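Local atomic coordinates of precorrin-6A reductase (Rhodobacter capsulatus, PDB entry 4X7G), a protein that catalyses the reduction of precorrin-6A with NADPH, a step in the biosynthesis of cobalamin (vitamin B12). Residues V68-H73 with L94-R99; F75-S80 with D221-P226. One frame throughout, in Å; residues are numbered along the deposited sequence. Where two conformers were deposited one is given.

Contacts 1 and 2 lie side by side, their centres about 11 Å apart, and both border the bound NADP. Their segments alternate along the chain: strand 67-70 leads through 68-73 to 75-80 on helix 77-90, then comes strand 93-97 with 94-99, and far later the loop 221-226. The first three belong to one beta-alpha-beta unit of the N-terminal parallel sheet. The loop brings the chain back from strand 216-220 of the second sheet to strand 229-231, which ends the first: the exchange of strands between two Rossmann-type domains. Hydrogen bonds between Ser80 OG and Asp70 OD2 and between Arg222 NH2 and Arg99 O join the two contacts directly.

Contact 1 (V68-H73 with L94-R99); sequences VIDATH and LCAFER. With NAP (NADP nicotinamide-adenine-dinucleotide phosphate), chain B.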
ATOM      1  N   VAL A  68      10.721 -13.508   6.702  1.00 11.19           N
ATOM      2  CA  VAL A  68       9.708 -12.487   6.597  1.00 10.55           C
ATOM      3  C   VAL A  68       9.691 -11.954   5.163  1.00 10.72           C
ATOM      4  O   VAL A  68      10.707 -11.568   4.632  1.00 10.65           O
ATOM      5  CB  VAL A  68       9.970 -11.315   7.552  1.00 11.04           C
ATOM      6  CG1 VAL A  68       8.934 -10.206   7.393  1.00 11.96           C
ATOM      7  CG2 VAL A  68       9.977 -11.816   8.984  1.00 13.00           C
ATOM      8  N   ILE A  69       8.481 -11.895   4.586  1.00 10.29           N
ATOM      9  CA  ILE A  69       8.248 -11.126   3.349  1.00  9.75           C
ATOM     10  C   ILE A  69       7.444  -9.911   3.712  1.00 10.31           C
ATOM     11  O   ILE A  69       6.315 -10.013   4.169  1.00 10.90           O
ATOM     12  CB  ILE A  69       7.530 -11.930   2.259  1.00 10.15           C
ATOM     13  CG1 ILE A  69       8.301 -13.229   1.975  1.00 11.27           C
ATOM     14  CG2 ILE A  69       7.422 -11.030   1.017  1.00 11.42           C
ATOM     15  CD1 ILE A  69       9.688 -13.085   1.445  1.00 13.75           C
ATOM     16  N   ASP A  70       8.117  -8.761   3.581  1.00 10.61           N
ATOM     17  CA  ASP A  70       7.459  -7.499   3.836  1.00 10.68           C
ATOM     18  C   ASP A  70       6.753  -7.056   2.578  1.00  9.97           C
ATOM     19  O   ASP A  70       7.369  -6.470   1.692  1.00 11.31           O
ATOM     20  CB  ASP A  70       8.498  -6.448   4.278  1.00 11.33           C
ATOM     21  CG  ASP A  70       7.909  -5.077   4.371  1.00 12.34           C
ATOM     22  OD1 ASP A  70       6.679  -4.928   4.292  1.00 11.77           O
ATOM     23  OD2 ASP A  70       8.734  -4.105   4.502  1.00 13.76           O
ATOM     24  N   ALA A  71       5.455  -7.343   2.469  1.00 10.25           N
ATOM     25  CA  ALA A  71       4.618  -6.967   1.332  1.00  9.94           C
ATOM     26  C   ALA A  71       3.675  -5.862   1.729  1.00 10.21           C
ATOM     27  O   ALA A  71       2.572  -5.779   1.225  1.00 11.56           O
ATOM     28  CB  ALA A  71       3.918  -8.172   0.744  1.00 10.76           C
ATOM     29  N   THR A  72       4.112  -5.044   2.675  1.00 10.10           N
ATOM     30  CA  THR A  72       3.307  -3.847   3.030  1.00 10.69           C
ATOM     31  C   THR A  72       3.410  -2.793   1.903  1.00 10.16           C
ATOM     32  O   THR A  72       4.252  -2.791   1.049  1.00 11.88           O
ATOM     33  CB  THR A  72       3.755  -3.265   4.351  1.00 10.55           C
ATOM     34  OG1 THR A  72       5.088  -2.678   4.259  1.00 12.21           O
ATOM     35  CG2 THR A  72       3.681  -4.241   5.500  1.00 11.79           C
ATOM     36  N   HIS A  73       2.522  -1.839   2.036  1.00 10.83           N
ATOM     37  CA  HIS A  73       2.533  -0.727   1.144  1.00 10.63           C
ATOM     38  C   HIS A  73       3.878  -0.021   1.192  1.00 10.36           C
ATOM     39  O   HIS A  73       4.424   0.192   2.282  1.00 11.16           O
ATOM     40  CB  HIS A  73       1.413   0.233   1.520  1.00 11.66           C
ATOM     41  CG  HIS A  73       1.026   1.173   0.433  1.00 11.90           C
ATOM     42  ND1 HIS A  73       1.749   2.314   0.119  1.00 12.19           N
ATOM     43  CD2 HIS A  73       0.063   1.048  -0.523  1.00 12.48           C
ATOM     44  CE1 HIS A  73       1.168   2.894  -0.931  1.00 13.53           C
ATOM     45  NE2 HIS A  73       0.138   2.165  -1.317  1.00 13.52           N
ATOM     46  N   LEU A  94      14.882 -11.555   5.499  1.00 12.91           N
ATOM     47  CA  LEU A  94      13.834 -10.580   5.108  1.00 12.45           C
ATOM     48  C   LEU A  94      13.948 -10.180   3.647  1.00 12.61           C
ATOM     49  O   LEU A  94      15.039  -9.877   3.156  1.00 12.36           O
ATOM     50  CB  LEU A  94      14.033  -9.310   5.931  1.00 12.33           C
ATOM     51  CG  LEU A  94      13.191  -8.088   5.608  1.00 12.53           C
ATOM     52  CD1 LEU A  94      11.736  -8.356   5.826  1.00 12.97           C
ATOM     53  CD2 LEU A  94      13.615  -6.892   6.465  1.00 12.44           C
ATOM     54  N   CYS A  95      12.830 -10.227   2.909  1.00 12.23           N
ATOM     55  CA  CYS A  95      12.770  -9.596   1.603  1.00 11.56           C
ATOM     56  C   CYS A  95      11.553  -8.707   1.567  1.00 11.40           C
ATOM     57  O   CYS A  95      10.465  -9.089   2.072  1.00 11.86           O
ATOM     58  CB  CYS A  95      12.628 -10.558   0.461  1.00 13.02           C
ATOM     59  SG  CYS A  95      13.271  -9.778  -1.075  1.00 14.96           S
ATOM     60  N   ALA A  96      11.649  -7.533   0.946  1.00 11.90           N
ATOM     61  CA  ALA A  96      10.459  -6.672   0.706  1.00 12.86           C
ATOM     62  C   ALA A  96       9.946  -6.947  -0.653  1.00 12.45           C
ATOM     63  O   ALA A  96      10.637  -6.781  -1.637  1.00 14.75           O
ATOM     64  CB  ALA A  96      10.850  -5.174   0.835  1.00 14.73           C
ATOM     65  N   PHE A  97       8.657  -7.282  -0.759  1.00 12.19           N
ATOM     66  CA  PHE A  97       7.984  -7.461  -1.986  1.00 11.82           C
ATOM     67  C   PHE A  97       7.329  -6.174  -2.354  1.00 13.58           C
ATOM     68  O   PHE A  97       6.249  -5.802  -1.872  1.00 16.02           O
ATOM     69  CB  PHE A  97       6.915  -8.557  -1.875  1.00 12.20           C
ATOM     70  CG  PHE A  97       6.180  -8.876  -3.132  1.00 12.15           C
ATOM     71  CD1 PHE A  97       6.552  -8.394  -4.402  1.00 12.40           C
ATOM     72  CD2 PHE A  97       5.068  -9.753  -3.141  1.00 11.90           C
ATOM     73  CE1 PHE A  97       5.843  -8.755  -5.560  1.00 13.57           C
ATOM     74  CE2 PHE A  97       4.419 -10.156  -4.259  1.00 13.14           C
ATOM     75  CZ  PHE A  97       4.758  -9.629  -5.447  1.00 13.78           C
ATOM     76  N   GLU A  98       8.068  -5.419  -3.135  1.00 15.04           N
ATOM     77  CA  GLU A  98       7.544  -4.132  -3.674  1.00 20.56           C
ATOM     78  C   GLU A  98       8.058  -3.911  -5.051  1.00 17.18           C
ATOM     79  O   GLU A  98       9.248  -4.193  -5.367  1.00 17.16           O
ATOM     80  CB  GLU A  98       7.813  -3.031  -2.788  1.00 25.42           C
ATOM     81  CG  GLU A  98       9.225  -2.689  -2.546  1.00 26.75           C
ATOM     82  CD  GLU A  98       9.461  -1.171  -2.155  1.00 29.85           C
ATOM     83  OE1 GLU A  98       8.664  -0.480  -1.447  1.00 35.22           O
ATOM     84  OE2 GLU A  98      10.553  -0.687  -2.437  1.00 28.12           O
ATOM     85  N   ARG A  99       7.155  -3.460  -5.865  1.00 14.70           N
ATOM     86  CA  ARG A  99       7.352  -3.359  -7.325  1.00 16.00           C
ATOM     87  C   ARG A  99       8.043  -1.999  -7.544  1.00 13.41           C
ATOM     88  O   ARG A  99       8.199  -1.189  -6.626  1.00 14.21           O
ATOM     89  CB  ARG A  99       6.079  -3.427  -8.094  1.00 15.70           C
ATOM     90  CG  ARG A  99       5.365  -4.725  -7.853  1.00 20.51           C
ATOM     91  CD  ARG A  99       4.007  -4.400  -8.046  1.00 32.70           C
ATOM     92  NE  ARG A  99       3.607  -4.581  -9.359  1.00 30.33           N
ATOM     93  CZ  ARG A  99       3.205  -5.763  -9.815  1.00 37.27           C
ATOM     94  NH1 ARG A  99       3.370  -6.849  -9.078  1.00 38.26           N
ATOM     95  NH2 ARG A  99       2.734  -5.889 -11.034  1.00 38.98           N
TER
HETATM   96  PA  NAP B 301       3.009   2.314   8.955  1.00 15.82           P
HETATM   97  O1A NAP B 301       2.821   3.798   9.238  1.00 18.47           O
HETATM   98  O2A NAP B 301       4.182   1.924   8.366  1.00 15.80           O
HETATM   99  O5B NAP B 301       2.774   1.463  10.215  1.00 17.88           O
HETATM  100  C5B NAP B 301       2.441   1.943  11.533  1.00 17.73           C
HETATM  101  C4B NAP B 301       2.347   0.855  12.575  1.00 15.94           C
HETATM  102  O4B NAP B 301       1.216  -0.050  12.204  1.00 16.40           O
HETATM  103  C3B NAP B 301       3.476  -0.142  12.547  1.00 16.66           C
HETATM  104  O3B NAP B 301       4.601   0.377  13.259  1.00 20.16           O
HETATM  105  C2B NAP B 301       2.893  -1.381  13.091  1.00 16.37           C
HETATM  106  O2B NAP B 301       2.616  -1.217  14.496  1.00 17.83           O
HETATM  107  C1B NAP B 301       1.590  -1.419  12.475  1.00 14.98           C
HETATM  108  N9A NAP B 301       1.510  -2.133  11.172  1.00 14.67           N
HETATM  109  C8A NAP B 301       1.664  -1.623   9.903  1.00 13.63           C
HETATM  110  N7A NAP B 301       1.511  -2.598   8.967  1.00 13.82           N
HETATM  111  C5A NAP B 301       1.346  -3.739   9.703  1.00 12.63           C
HETATM  112  C6A NAP B 301       1.132  -5.115   9.310  1.00 12.56           C
HETATM  113  N6A NAP B 301       0.969  -5.475   8.029  1.00 13.41           N
HETATM  114  N1A NAP B 301       1.008  -6.061  10.266  1.00 13.34           N
HETATM  115  C2A NAP B 301       1.127  -5.649  11.592  1.00 15.07           C
HETATM  116  N3A NAP B 301       1.290  -4.429  12.103  1.00 13.99           N
HETATM  117  C4A NAP B 301       1.384  -3.492  11.118  1.00 13.42           C
HETATM  118  O3  NAP B 301       1.859   1.739   7.983  1.00 19.20           O
HETATM  119  PN  NAP B 301       0.351   2.256   7.619  1.00 17.41           P
HETATM  120  O1N NAP B 301       0.404   3.325   6.536  1.00 19.51           O
HETATM  121  O2N NAP B 301      -0.402   2.559   8.841  1.00 19.97           O
HETATM  122  O5D NAP B 301      -0.234   0.962   6.852  1.00 17.56           O
HETATM  123  C5D NAP B 301      -1.216   0.130   7.534  1.00 17.48           C
HETATM  124  C4D NAP B 301      -1.475  -1.020   6.690  1.00 16.47           C
HETATM  125  O4D NAP B 301      -2.197  -0.618   5.540  1.00 18.13           O
HETATM  126  C3D NAP B 301      -0.251  -1.871   6.277  1.00 16.48           C
HETATM  127  O3D NAP B 301      -0.492  -3.286   6.330  1.00 17.01           O
HETATM  128  C2D NAP B 301      -0.036  -1.435   4.829  1.00 16.88           C
HETATM  129  O2D NAP B 301       0.504  -2.356   3.964  1.00 15.31           O
HETATM  130  C1D NAP B 301      -1.490  -1.079   4.413  1.00 17.56           C
HETATM  131  N1N NAP B 301      -1.507  -0.058   3.472  1.00 15.35           N
HETATM  132  C2N NAP B 301      -1.000   1.008   3.471  1.00 31.10           C
HETATM  133  C3N NAP B 301      -1.295   1.581   2.286  1.00 28.40           C
HETATM  134  C7N NAP B 301      -0.470   2.786   2.674  1.00 29.76           C
HETATM  135  O7N NAP B 301       0.003   2.423   3.875  1.00 18.32           O
HETATM  136  N7N NAP B 301      -0.332   3.897   1.824  1.00 17.58           N
HETATM  137  C4N NAP B 301      -2.134   0.842   1.193  1.00 29.80           C
HETATM  138  C5N NAP B 301      -2.782  -0.527   1.283  1.00 13.88           C
HETATM  139  C6N NAP B 301      -2.271  -0.805   2.534  1.00 28.11           C
HETATM  140  P2B NAP B 301       3.687  -1.761  15.603  1.00 22.60           P
HETATM  141  O1X NAP B 301       2.805  -1.666  16.823  1.00 25.32           O
HETATM  142  O2X NAP B 301       4.155  -3.044  15.224  1.00 21.10           O
HETATM  143  O3X NAP B 301       5.008  -0.940  15.519  1.00 27.76           O
HETATM  144  O   HOH W   1       4.433  -3.776  -1.501  1.00 19.69           O
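Val68, Ile69 and Asp70 lie in parallel register with Leu94, Cys95 and Ala96, as neighbouring strands of the beta-alpha-beta unit 67-70, 77-90, 93-97 in the NADP-binding Rossmann-type domain. Here the packing is close. Cys95 N reaches Val68 O nearly in line with its carbonyl bond, and Asp70 N returns to Cys95 O at 2.8 Å. On the face covered by helix 77-90, Val68 carries CG1 anti to the backbone N (chi1 177°), which sets it against Leu94 CD1 at 3.7 Å. The other face is turned to helix 234-243. On this side Ile69 divides its branches: CG2 meets Phe97 CB at 3.8 Å, while CD1 packs against Cys95 CB. The sulfur of Cys95 is tied to Cys231 in a disulfide, so this strand is bonded covalently to the next one in the sheet.

The ladder slackens at its C-terminal end. Phe97 N still donates to Asp70 O at 2.9 Å, but from 45° out of the carbonyl plane, and beyond it the chains part. Between them a water donates to both Thr72 O and Phe97 O and so bridges the two segments; Glu98 and Arg99, both partly exposed, run on without meeting 68-73. After Asp70 the chain turns on that residue's own carboxylate. Asp70 OD1 accepts Thr72 N at 3.0 Å in an Asx turn and also bonds to Thr72 OG1 on its syn lone pair, while OD2 is hydrogen-bonded to Ser80 OG and forms a salt bridge with Arg228, so the group is gripped at both oxygens. The turn delivers the next amide to the cofactor: His73 N points at O2D, the 2'-hydroxyl of the nicotinamide ribose of NADP, 2.8 Å away with an N-H...O angle of 167°.

Contact 2 (F75-S80 with D221-P226); sequences FAAQMS and DRPAVP. With NAP (NADP nicotinamide-adenine-dinucleotide phosphate), chain B.
Phe75 lays one face of its ring against Pro223, whose CD stands over the ring centre, 3.7 Å from the centroid and only 9° off the normal, a CH-pi contact. Phe75 CG lies anti to the carbonyl carbon (chi1 -76°), which swings the ring out to the returning loop. The far end of the ring meets the chain just ahead of the proline: CZ comes within 3.3 Å of Asp221 O, and CE1 touches Arg222 CG at 3.7 Å. Arg222 crosses the phenyl at about a right angle, and its extended chain carries the guanidinium away from the ring, to the carbonyls of Asn197, Ala198 and Arg99. An alanine in place of Phe75 has no ring to set under Pro223 CD or beside Arg222 CG, and a gap would probably open between the loop and the start of the helix.

Ala77, in the first turn of helix 77-90, continues the seam. Its CB is flanked by Pro223 CG and Val225 CG2, each 3.9 Å away. No hydrogen bond crosses between the segments, so the loop is held to this turn by apolar contact. This turn is the start of the helix in the beta-alpha-beta unit 67-70, 77-90, 93-97 of the Rossmann-type domain, and it meets the pyrophosphate: Ala76 is at the N-cap, and Met79 N donates to the pyrophosphate oxygen O2A of NADP at 2.9 Å. The helix end would be expected to favour that negative charge. Met79, present as selenomethionine, also sets its selenium over the adenine, 3.3 Å from C4A. One turn on from Ala77, Val225 reaches the helix again with its other methyl. Holding CG1 anti to the backbone N (chi1 179°), it places that methyl 3.8 Å from Ser80 CB.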
ATOM      1  N   PHE A  75       4.398   3.028   1.200  1.00 11.59           N
ATOM      2  CA  PHE A  75       4.279   4.177   2.083  1.00 13.49           C
ATOM      3  C   PHE A  75       4.066   3.829   3.508  1.00 13.39           C
ATOM      4  O   PHE A  75       4.090   4.703   4.421  1.00 14.48           O
ATOM      5  CB  PHE A  75       3.190   5.153   1.580  1.00 13.39           C
ATOM      6  CG  PHE A  75       3.655   5.958   0.404  1.00 12.69           C
ATOM      7  CD1 PHE A  75       3.906   5.396  -0.807  1.00 13.00           C
ATOM      8  CD2 PHE A  75       3.838   7.369   0.554  1.00 13.55           C
ATOM      9  CE1 PHE A  75       4.374   6.145  -1.882  1.00 13.57           C
ATOM     10  CE2 PHE A  75       4.220   8.101  -0.550  1.00 14.69           C
ATOM     11  CZ  PHE A  75       4.542   7.500  -1.697  1.00 13.69           C
ATOM     12  N   ALA A  76       3.974   2.532   3.860  1.00 12.90           N
ATOM     13  CA  ALA A  76       3.945   2.031   5.248  1.00 12.93           C
ATOM     14  C   ALA A  76       5.386   1.863   5.666  1.00 13.51           C
ATOM     15  O   ALA A  76       5.924   0.765   5.793  1.00 12.95           O
ATOM     16  CB  ALA A  76       3.140   0.739   5.342  1.00 13.89           C
ATOM     17  N   ALA A  77       6.055   3.033   5.887  1.00 13.75           N
ATOM     18  CA  ALA A  77       7.489   3.018   6.019  1.00 14.12           C
ATOM     19  C   ALA A  77       7.925   2.703   7.436  1.00 14.17           C
ATOM     20  O   ALA A  77       9.032   2.180   7.589  1.00 14.89           O
ATOM     21  CB  ALA A  77       8.097   4.376   5.581  1.00 16.28           C
ATOM     22  N   GLN A  78       7.091   2.918   8.405  1.00 14.59           N
ATOM     23  CA  GLN A  78       7.414   2.572   9.793  0.50 15.32           C
ATOM     24  C   GLN A  78       7.441   1.045   9.954  1.00 15.46           C
ATOM     25  O   GLN A  78       8.368   0.460  10.550  1.00 14.91           O
ATOM     26  CB  GLN A  78       6.418   3.121  10.835  0.50 15.72           C
ATOM     27  CG  GLN A  78       6.939   2.992  12.257  0.50 18.41           C
ATOM     28  CD  GLN A  78       8.234   3.749  12.455  0.50 20.24           C
ATOM     29  OE1 GLN A  78       8.309   5.000  12.307  0.50 22.63           O
ATOM     30  NE2 GLN A  78       9.262   3.016  12.812  0.50 19.05           N
HETATM   31  N   MSE A  79       6.418   0.373   9.377  1.00 14.02           N
HETATM   32  CA  MSE A  79       6.375  -1.058   9.463  1.00 14.04           C
HETATM   33  C   MSE A  79       7.596  -1.616   8.802  1.00 12.79           C
HETATM   34  O   MSE A  79       8.227  -2.536   9.276  1.00 14.71           O
HETATM   35  CB  MSE A  79       5.095  -1.581   8.797  1.00 14.08           C
HETATM   36  CG  MSE A  79       4.970  -3.124   8.985  1.00 15.27           C
HETATM   37 SE   MSE A  79       4.685  -3.822  10.766  1.00 16.89          SE
HETATM   38  CE  MSE A  79       4.842  -5.637  10.187  1.00 30.39           C
ATOM     39  N   SER A  80       7.890  -1.142   7.604  1.00 12.59           N
ATOM     40  CA  SER A  80       9.021  -1.658   6.862  1.00 13.42           C
ATOM     41  C   SER A  80      10.358  -1.431   7.586  1.00 13.46           C
ATOM     42  O   SER A  80      11.181  -2.325   7.670  1.00 12.94           O
ATOM     43  CB  SER A  80       9.108  -1.088   5.481  1.00 12.44           C
ATOM     44  OG  SER A  80       8.006  -1.565   4.632  1.00 12.84           O
ATOM     45  N   ASP A 221       6.378  11.015  -4.310  1.00 11.29           N
ATOM     46  CA  ASP A 221       7.476  10.067  -4.280  1.00 13.45           C
ATOM     47  C   ASP A 221       7.470   9.275  -2.984  1.00 12.79           C
ATOM     48  O   ASP A 221       7.054   9.682  -1.931  1.00 12.63           O
ATOM     49  CB  ASP A 221       8.774  10.905  -4.444  1.00 18.03           C
ATOM     50  CG  ASP A 221       8.874  11.582  -5.832  1.00 16.92           C
ATOM     51  OD1 ASP A 221       8.296  11.127  -6.831  1.00 23.93           O
ATOM     52  OD2 ASP A 221       9.663  12.504  -5.834  1.00 38.92           O
ATOM     53  N   ARG A 222       8.037   8.020  -3.112  1.00 12.95           N
ATOM     54  CA  ARG A 222       8.092   7.147  -1.977  1.00 13.90           C
ATOM     55  C   ARG A 222       8.989   7.676  -0.826  1.00 13.41           C
ATOM     56  O   ARG A 222       9.976   8.356  -1.130  1.00 15.20           O
ATOM     57  CB  ARG A 222       8.634   5.790  -2.397  1.00 13.75           C
ATOM     58  CG  ARG A 222       7.634   4.973  -3.189  1.00 13.20           C
ATOM     59  CD  ARG A 222       8.302   3.773  -3.753  1.00 13.20           C
ATOM     60  NE  ARG A 222       7.370   2.924  -4.496  1.00 12.84           N
ATOM     61  CZ  ARG A 222       7.709   1.787  -5.087  1.00 13.19           C
ATOM     62  NH1 ARG A 222       8.986   1.355  -5.030  1.00 14.31           N
ATOM     63  NH2 ARG A 222       6.824   1.050  -5.661  1.00 13.64           N
ATOM     64  N   PRO A 223       8.664   7.344   0.413  1.00 14.30           N
ATOM     65  CA  PRO A 223       9.434   7.777   1.581  1.00 15.63           C
ATOM     66  C   PRO A 223      10.692   6.869   1.678  1.00 16.80           C
ATOM     67  O   PRO A 223      10.737   5.765   1.177  1.00 16.78           O
ATOM     68  CB  PRO A 223       8.500   7.508   2.753  1.00 19.11           C
ATOM     69  CG  PRO A 223       7.655   6.335   2.294  1.00 17.05           C
ATOM     70  CD  PRO A 223       7.459   6.544   0.834  1.00 15.23           C
ATOM     71  N   ALA A 224      11.678   7.378   2.414  1.00 18.15           N
ATOM     72  CA  ALA A 224      12.908   6.637   2.748  1.00 18.52           C
ATOM     73  C   ALA A 224      12.583   5.431   3.629  1.00 17.10           C
ATOM     74  O   ALA A 224      11.800   5.538   4.588  1.00 19.35           O
ATOM     75  CB  ALA A 224      13.881   7.554   3.491  1.00 21.22           C
ATOM     76  N   VAL A 225      13.252   4.323   3.314  1.00 16.35           N
ATOM     77  CA  VAL A 225      13.243   3.137   4.152  1.00 17.72           C
ATOM     78  C   VAL A 225      14.658   2.558   4.201  1.00 16.32           C
ATOM     79  O   VAL A 225      15.324   2.569   3.216  1.00 18.09           O
ATOM     80  CB  VAL A 225      12.283   2.060   3.565  1.00 20.26           C
ATOM     81  CG1 VAL A 225      12.256   0.764   4.398  1.00 21.69           C
ATOM     82  CG2 VAL A 225      10.848   2.647   3.413  1.00 21.68           C
ATOM     83  N   PRO A 226      15.084   2.049   5.342  1.00 17.32           N
ATOM     84  CA  PRO A 226      16.410   1.474   5.380  1.00 17.94           C
ATOM     85  C   PRO A 226      16.590   0.338   4.412  1.00 17.88           C
ATOM     86  O   PRO A 226      15.600  -0.325   3.966  1.00 18.56           O
ATOM     87  CB  PRO A 226      16.484   0.909   6.781  1.00 21.17           C
ATOM     88  CG  PRO A 226      15.574   1.758   7.615  1.00 24.29           C
ATOM     89  CD  PRO A 226      14.450   2.096   6.643  1.00 19.89           C
TER
HETATM   90  PA  NAP B 301       3.009   2.314   8.955  1.00 15.82           P
HETATM   91  O1A NAP B 301       2.821   3.798   9.238  1.00 18.47           O
HETATM   92  O2A NAP B 301       4.182   1.924   8.366  1.00 15.80           O
HETATM   93  O5B NAP B 301       2.774   1.463  10.215  1.00 17.88           O
HETATM   94  C5B NAP B 301       2.441   1.943  11.533  1.00 17.73           C
HETATM   95  C4B NAP B 301       2.347   0.855  12.575  1.00 15.94           C
HETATM   96  O4B NAP B 301       1.216  -0.050  12.204  1.00 16.40           O
HETATM   97  C3B NAP B 301       3.476  -0.142  12.547  1.00 16.66           C
HETATM   98  O3B NAP B 301       4.601   0.377  13.259  1.00 20.16           O
HETATM   99  C2B NAP B 301       2.893  -1.381  13.091  1.00 16.37           C
HETATM  100  O2B NAP B 301       2.616  -1.217  14.496  1.00 17.83           O
HETATM  101  C1B NAP B 301       1.590  -1.419  12.475  1.00 14.98           C
HETATM  102  N9A NAP B 301       1.510  -2.133  11.172  1.00 14.67           N
HETATM  103  C8A NAP B 301       1.664  -1.623   9.903  1.00 13.63           C
HETATM  104  N7A NAP B 301       1.511  -2.598   8.967  1.00 13.82           N
HETATM  105  C5A NAP B 301       1.346  -3.739   9.703  1.00 12.63           C
HETATM  106  C6A NAP B 301       1.132  -5.115   9.310  1.00 12.56           C
HETATM  107  N6A NAP B 301       0.969  -5.475   8.029  1.00 13.41           N
HETATM  108  N1A NAP B 301       1.008  -6.061  10.266  1.00 13.34           N
HETATM  109  C2A NAP B 301       1.127  -5.649  11.592  1.00 15.07           C
HETATM  110  N3A NAP B 301       1.290  -4.429  12.103  1.00 13.99           N
HETATM  111  C4A NAP B 301       1.384  -3.492  11.118  1.00 13.42           C
HETATM  112  O3  NAP B 301       1.859   1.739   7.983  1.00 19.20           O
HETATM  113  PN  NAP B 301       0.351   2.256   7.619  1.00 17.41           P
HETATM  114  O1N NAP B 301       0.404   3.325   6.536  1.00 19.51           O
HETATM  115  O2N NAP B 301      -0.402   2.559   8.841  1.00 19.97           O
HETATM  116  O5D NAP B 301      -0.234   0.962   6.852  1.00 17.56           O
HETATM  117  C5D NAP B 301      -1.216   0.130   7.534  1.00 17.48           C
HETATM  118  C4D NAP B 301      -1.475  -1.020   6.690  1.00 16.47           C
HETATM  119  O4D NAP B 301      -2.197  -0.618   5.540  1.00 18.13           O
HETATM  120  C3D NAP B 301      -0.251  -1.871   6.277  1.00 16.48           C
HETATM  121  O3D NAP B 301      -0.492  -3.286   6.330  1.00 17.01           O
HETATM  122  C2D NAP B 301      -0.036  -1.435   4.829  1.00 16.88           C
HETATM  123  O2D NAP B 301       0.504  -2.356   3.964  1.00 15.31           O
HETATM  124  C1D NAP B 301      -1.490  -1.079   4.413  1.00 17.56           C
HETATM  125  N1N NAP B 301      -1.507  -0.058   3.472  1.00 15.35           N
HETATM  126  C2N NAP B 301      -1.000   1.008   3.471  1.00 31.10           C
HETATM  127  C3N NAP B 301      -1.295   1.581   2.286  1.00 28.40           C
HETATM  128  C7N NAP B 301      -0.470   2.786   2.674  1.00 29.76           C
HETATM  129  O7N NAP B 301       0.003   2.423   3.875  1.00 18.32           O
HETATM  130  N7N NAP B 301      -0.332   3.897   1.824  1.00 17.58           N
HETATM  131  C4N NAP B 301      -2.134   0.842   1.193  1.00 29.80           C
HETATM  132  C5N NAP B 301      -2.782  -0.527   1.283  1.00 13.88           C
HETATM  133  C6N NAP B 301      -2.271  -0.805   2.534  1.00 28.11           C
HETATM  134  P2B NAP B 301       3.687  -1.761  15.603  1.00 22.60           P
HETATM  135  O1X NAP B 301       2.805  -1.666  16.823  1.00 25.32           O
HETATM  136  O2X NAP B 301       4.155  -3.044  15.224  1.00 21.10           O
HETATM  137  O3X NAP B 301       5.008  -0.940  15.519  1.00 27.76           O